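Local coordinates for aminotransferase class I and II (PDB 3OP7) that catalyses pyridoxal-phosphate-dependent transfer of amino groups, as a fold type I aminotransferase whose cofactor is bound covalently as a Schiff base, at the interface of chains A and B. Residues are numbered along the deposited sequence; one frame, centred on the assembly and turned at random. Chains: chain A/B, Aminotransferase class I and II.

Contact 1: the interface of chains A and B. Residues chain A 228, 230, 255-257, 259; chain B 228, 230, 255-257, 259.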
loop_
_atom_site.group_PDB
_atom_site.type_symbol
_atom_site.label_atom_id
_atom_site.label_comp_id
_atom_site.label_asym_id
_atom_site.label_seq_id
_atom_site.Cartn_x
_atom_site.Cartn_y
_atom_site.Cartn_z
ATOM N N GLY A 228 -7.079 -11.010 -3.676
ATOM C CA GLY A 228 -6.382 -11.409 -2.422
ATOM C C GLY A 228 -4.869 -11.501 -2.468
ATOM O O GLY A 228 -4.259 -11.701 -1.451
ATOM N N ARG A 230 -3.288 -8.797 -3.922
ATOM C CA ARG A 230 -2.976 -7.384 -3.911
ATOM C C ARG A 230 -1.834 -7.058 -4.947
ATOM O O ARG A 230 -0.758 -6.572 -4.583
ATOM C CB ARG A 230 -2.629 -6.869 -2.492
ATOM C CG ARG A 230 -3.515 -7.300 -1.367
ATOM C CD ARG A 230 -4.986 -6.975 -1.511
ATOM N NE ARG A 230 -5.233 -5.579 -1.785
ATOM C CZ ARG A 230 -5.766 -5.087 -2.892
ATOM N NH1 ARG A 230 -6.227 -5.882 -3.837
ATOM N NH2 ARG A 230 -5.924 -3.773 -3.005
ATOM N N ALA A 255 5.351 -5.066 -3.430
ATOM C CA ALA A 255 4.296 -5.998 -3.182
ATOM C C ALA A 255 4.884 -7.303 -2.723
ATOM O O ALA A 255 6.135 -7.435 -2.619
ATOM C CB ALA A 255 3.524 -6.207 -4.487
ATOM N N GLY A 256 4.044 -8.288 -2.394
ATOM C CA GLY A 256 4.580 -9.482 -1.703
ATOM C C GLY A 256 5.278 -10.502 -2.603
ATOM O O GLY A 256 5.006 -10.573 -3.786
ATOM N N VAL A 257 6.183 -11.283 -2.011
ATOM C CA VAL A 257 6.886 -12.364 -2.713
ATOM C C VAL A 257 5.920 -13.437 -3.293
ATOM O O VAL A 257 5.999 -13.755 -4.462
ATOM C CB VAL A 257 7.935 -13.024 -1.789
ATOM C CG1 VAL A 257 8.583 -14.284 -2.371
ATOM C CG2 VAL A 257 9.034 -11.997 -1.518
ATOM N N ASP A 259 2.772 -13.086 -3.538
ATOM C CA ASP A 259 1.784 -12.373 -4.366
ATOM C C ASP A 259 2.265 -12.228 -5.840
ATOM O O ASP A 259 1.547 -12.484 -6.817
ATOM C CB ASP A 259 1.443 -11.033 -3.726
ATOM C CG ASP A 259 0.890 -11.168 -2.312
ATOM O OD1 ASP A 259 0.209 -12.176 -2.026
ATOM O OD2 ASP A 259 1.158 -10.221 -1.493
ATOM N N GLY B 228 8.740 -9.948 3.083
ATOM C CA GLY B 228 8.109 -10.380 1.805
ATOM C C GLY B 228 6.629 -10.712 1.840
ATOM O O GLY B 228 6.054 -10.948 0.810
ATOM N N ARG B 230 4.649 -8.376 3.436
ATOM C CA ARG B 230 4.118 -7.032 3.503
ATOM C C ARG B 230 2.944 -6.949 4.551
ATOM O O ARG B 230 1.803 -6.618 4.210
ATOM C CB ARG B 230 3.688 -6.499 2.114
ATOM C CG ARG B 230 4.626 -6.721 0.970
ATOM C CD ARG B 230 6.028 -6.177 1.139
ATOM N NE ARG B 230 6.054 -4.778 1.492
ATOM C CZ ARG B 230 6.507 -4.271 2.627
ATOM N NH1 ARG B 230 7.092 -5.035 3.528
ATOM N NH2 ARG B 230 6.457 -2.957 2.815
ATOM N N ALA B 255 -4.471 -6.029 3.116
ATOM C CA ALA B 255 -3.285 -6.769 2.821
ATOM C C ALA B 255 -3.661 -8.122 2.286
ATOM O O ALA B 255 -4.877 -8.443 2.169
ATOM C CB ALA B 255 -2.484 -6.927 4.115
ATOM N N GLY B 256 -2.679 -8.943 1.907
ATOM C CA GLY B 256 -3.024 -10.166 1.147
ATOM C C GLY B 256 -3.548 -11.331 1.985
ATOM O O GLY B 256 -3.263 -11.425 3.163
ATOM N N VAL B 257 -4.321 -12.211 1.346
ATOM C CA VAL B 257 -4.842 -13.427 1.983
ATOM C C VAL B 257 -3.717 -14.365 2.506
ATOM O O VAL B 257 -3.739 -14.756 3.655
ATOM C CB VAL B 257 -5.778 -14.190 1.019
ATOM C CG1 VAL B 257 -6.217 -15.567 1.526
ATOM C CG2 VAL B 257 -7.027 -13.336 0.801
ATOM N N ASP B 259 -0.662 -13.537 2.784
ATOM C CA ASP B 259 0.205 -12.725 3.656
ATOM C C ASP B 259 -0.286 -12.741 5.133
ATOM O O ASP B 259 0.467 -12.936 6.098
ATOM C CB ASP B 259 0.328 -11.314 3.093
ATOM C CG ASP B 259 0.889 -11.281 1.677
ATOM O OD1 ASP B 259 1.719 -12.151 1.337
ATOM O OD2 ASP B 259 0.472 -10.344 0.911
#
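Two polar links tie A:Gly228 to B:Val257 and B:Gly228 to A:Val257, and they are twins across the two-fold axis. In each, the backbone N of the valine donates to the glycine carbonyl O at 2.8 Å. A:Val257 is the first residue of helix 257-268, whose opening N-H groups lack the carbonyl of a preceding turn; B:Gly228 from the partner subunit therefore acts as a cap for this helix start, and A:Gly228 does the same for B:Val257.

On the axis itself, A:Asp259 and B:Asp259 reach for each other tip to tip. Their OD2 atoms stand 2.5 Å apart, and the two carboxylate planes are twisted by 65°, so the groups meet through one oxygen each and not face to face. Two bare carboxylates would repel at such a spacing; a proton shared between the two OD2 atoms would account for it, although the hydrogen is not seen. In each aspartate CG is anti to the carbonyl carbon (chi1 -58°), which turns the carboxylate from the first helical turn toward its twin.

Apolar packing flanks these links. CG of A:Arg230 rests 3.7 Å from atom C, the carbonyl carbon, of B:Ala255 and 3.8 Å from CA of B:Gly256. With the chain bent at chi2 and chi3, CG and CD carry the contact, over the B:Ala255 to B:Gly256 peptide. CG2 of A:Val257, the branch beside its own backbone N, lies 3.8 Å from CA of B:Gly228.

A:Arg230 follows A:Lys222, the cofactor-bearing lysine, by eight positions, as the phosphate-binding arginine does in this family. The site thus joins the end of the cofactor loop, through the 3-10 helix 227-229, to the start of helix 257-268 in the other subunit.

Contact 2: the interface of chains A and B. Residues chain A 88, 91-92, 95, 117, 250-251; chain B 95, 250-252.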
loop_
_atom_site.group_PDB
_atom_site.type_symbol
_atom_site.label_atom_id
_atom_site.label_comp_id
_atom_site.label_asym_id
_atom_site.label_seq_id
_atom_site.Cartn_x
_atom_site.Cartn_y
_atom_site.Cartn_z
ATOM N N ASN A 88 0.792 -2.645 -5.011
ATOM C CA ASN A 88 -0.211 -3.339 -4.198
ATOM C C ASN A 88 -1.618 -3.043 -4.692
ATOM O O ASN A 88 -2.317 -2.142 -4.187
ATOM C CB ASN A 88 -0.054 -3.080 -2.694
ATOM C CG ASN A 88 -0.267 -1.620 -2.299
ATOM O OD1 ASN A 88 0.268 -0.738 -2.957
ATOM N ND2 ASN A 88 -1.035 -1.366 -1.205
ATOM N N THR A 91 -5.163 -0.030 -6.358
ATOM C CA THR A 91 -5.191 0.944 -5.264
ATOM C C THR A 91 -3.832 1.626 -5.146
ATOM O O THR A 91 -3.716 2.855 -5.156
ATOM C CB THR A 91 -5.641 0.306 -3.930
ATOM O OG1 THR A 91 -6.975 -0.256 -4.059
ATOM C CG2 THR A 91 -5.702 1.348 -2.850
ATOM N N GLY A 92 -2.804 0.788 -4.996
ATOM C CA GLY A 92 -1.463 1.303 -4.829
ATOM C C GLY A 92 -0.948 2.005 -6.049
ATOM O O GLY A 92 -0.161 2.984 -5.918
ATOM N N LEU A 95 -2.596 5.568 -6.254
ATOM C CA LEU A 95 -1.982 6.389 -5.233
ATOM C C LEU A 95 -0.564 6.757 -5.639
ATOM O O LEU A 95 -0.143 7.914 -5.478
ATOM C CB LEU A 95 -1.941 5.650 -3.901
ATOM C CG LEU A 95 -1.244 6.427 -2.772
ATOM C CD1 LEU A 95 -1.871 7.798 -2.544
ATOM C CD2 LEU A 95 -1.223 5.577 -1.519
ATOM N N GLN A 117 -10.587 7.582 -5.405
ATOM C CA GLN A 117 -9.166 7.937 -5.399
ATOM C C GLN A 117 -8.855 9.057 -6.405
ATOM O O GLN A 117 -8.004 9.916 -6.147
ATOM C CB GLN A 117 -8.321 6.741 -5.794
ATOM C CG GLN A 117 -8.099 5.681 -4.689
ATOM C CD GLN A 117 -7.090 4.663 -5.134
ATOM O OE1 GLN A 117 -7.314 3.958 -6.106
ATOM N NE2 GLN A 117 -5.955 4.574 -4.403
ATOM N N TYR A 250 7.200 5.527 0.024
ATOM C CA TYR A 250 6.240 6.262 0.846
ATOM C C TYR A 250 4.992 5.464 1.054
ATOM O O TYR A 250 4.236 5.739 1.989
ATOM C CB TYR A 250 5.848 7.577 0.153
ATOM C CG TYR A 250 6.855 8.676 0.246
ATOM C CD1 TYR A 250 7.138 9.305 1.461
ATOM C CD2 TYR A 250 7.536 9.129 -0.880
ATOM C CE1 TYR A 250 7.990 10.326 1.527
ATOM C CE2 TYR A 250 8.414 10.162 -0.821
ATOM C CZ TYR A 250 8.655 10.788 0.391
ATOM O OH TYR A 250 9.578 11.827 0.576
ATOM N N THR A 251 4.672 4.571 0.107
ATOM C CA THR A 251 3.385 3.905 0.091
ATOM C C THR A 251 3.385 2.391 0.237
ATOM O O THR A 251 2.431 1.829 0.783
ATOM C CB THR A 251 2.662 4.276 -1.221
ATOM O OG1 THR A 251 3.398 3.730 -2.319
ATOM C CG2 THR A 251 2.565 5.852 -1.338
ATOM N N LEU B 95 1.715 5.546 6.568
ATOM C CA LEU B 95 0.975 6.317 5.592
ATOM C C LEU B 95 -0.481 6.433 6.012
ATOM O O LEU B 95 -1.080 7.517 5.915
ATOM C CB LEU B 95 1.045 5.657 4.221
ATOM C CG LEU B 95 0.229 6.377 3.134
ATOM C CD1 LEU B 95 0.632 7.840 2.986
ATOM C CD2 LEU B 95 0.337 5.605 1.835
ATOM N N TYR B 250 -7.980 4.318 0.255
ATOM C CA TYR B 250 -7.151 5.240 -0.520
ATOM C C TYR B 250 -5.794 4.661 -0.768
ATOM O O TYR B 250 -5.095 5.103 -1.682
ATOM C CB TYR B 250 -6.968 6.559 0.248
ATOM C CG TYR B 250 -8.135 7.489 0.211
ATOM C CD1 TYR B 250 -8.520 8.133 -0.968
ATOM C CD2 TYR B 250 -8.874 7.765 1.358
ATOM C CE1 TYR B 250 -9.522 9.009 -0.980
ATOM C CE2 TYR B 250 -9.905 8.649 1.354
ATOM C CZ TYR B 250 -10.246 9.296 0.178
ATOM O OH TYR B 250 -11.323 10.185 0.047
ATOM N N THR B 251 -5.334 3.777 0.129
ATOM C CA THR B 251 -3.958 3.323 0.113
ATOM C C THR B 251 -3.720 1.838 -0.118
ATOM O O THR B 251 -2.692 1.464 -0.689
ATOM C CB THR B 251 -3.296 3.728 1.448
ATOM O OG1 THR B 251 -3.932 3.013 2.510
ATOM C CG2 THR B 251 -3.448 5.291 1.654
HETATM N N MSE B 252 -4.616 0.959 0.365
HETATM C CA MSE B 252 -4.350 -0.454 0.330
HETATM C C MSE B 252 -5.582 -1.353 0.073
HETATM O O MSE B 252 -5.424 -2.400 -0.525
HETATM C CB MSE B 252 -3.634 -0.880 1.599
HETATM C CG MSE B 252 -4.431 -0.663 2.805
HETATM SE SE MSE B 252 -3.707 -1.161 4.485
HETATM C CE MSE B 252 -2.746 0.540 4.608
HETATM O O HOH W 1 -0.099 1.847 -1.648
#
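With CG anti to the backbone N (chi1 177°) in both copies, A:Leu95 and B:Leu95 extend from helix 89-101 of their own subunits and meet tip to tip near the two-fold axis. Their CD2 methyls touch at 3.7 Å. The same CD2 of A:Leu95 also packs 3.9 Å from CG2 of B:Thr251, a side chain that lies alongside it and points the same way; the exchanged pair repeats this, giving a small apolar cluster around the axis.

B:Thr251 places this methyl anti to its carbonyl carbon, with OG1 between the backbone N and the carbonyl carbon (chi1 65°), so carbon faces the leucine. One helical turn back from A:Leu95, A:Thr91 presses on the peptide link between B:Thr251 and selenomethionine B:Met252. Its CG2 lies 3.4 Å from atom C, the carbonyl carbon, of B:Thr251. The contact is methyl against the peptide group.

Polar bonds fasten two successive carbonyls of the B segment, those of B:Tyr250 and B:Thr251. The amide NE2 of A:Gln117, carried on a chain extended beyond CG, donates to the carbonyl O of B:Tyr250 at 2.9 Å. It comes from above that carbonyl's plane and not along a lone pair. A much straighter bond (171° at the hydrogen) runs from the same NE2 to the O of A:Thr91, in the plane of the glutamine amide. This second bond fixes the rotation of the amide and directs its other N-H across the interface. The glutamine thereby couples the start of helix 117-124 to helix 89-101 and to the partner's 3-10 helix 248-250.

Farther along, A:Asn88 attends the carbonyl O of B:Thr251: its ND2 makes a weak hydrogen bond there at 3.3 Å, and water 1 bridges the same carbonyl, 2.8 Å from B:Thr251 O and 2.9 Å from the amide oxygen OD1 of A:Asn88.

About 14 Å separates the C-alpha centres of contact 1 and contact 2, which share no residue but draw on one continuous stretch of chain. The segment that brings the end of 3-10 helix 248-250 and the residues just after it to contact 2 runs on into the start of helix 257-268 in contact 1. Each subunit thus lays this stretch along its partner, meeting helix 89-101 at one end and the loop after the cofactor lysine at the other. Both contacts sit near the same two-fold axis, in keeping with the dimer common in this family, and may couple subunit pairing to active-site shape.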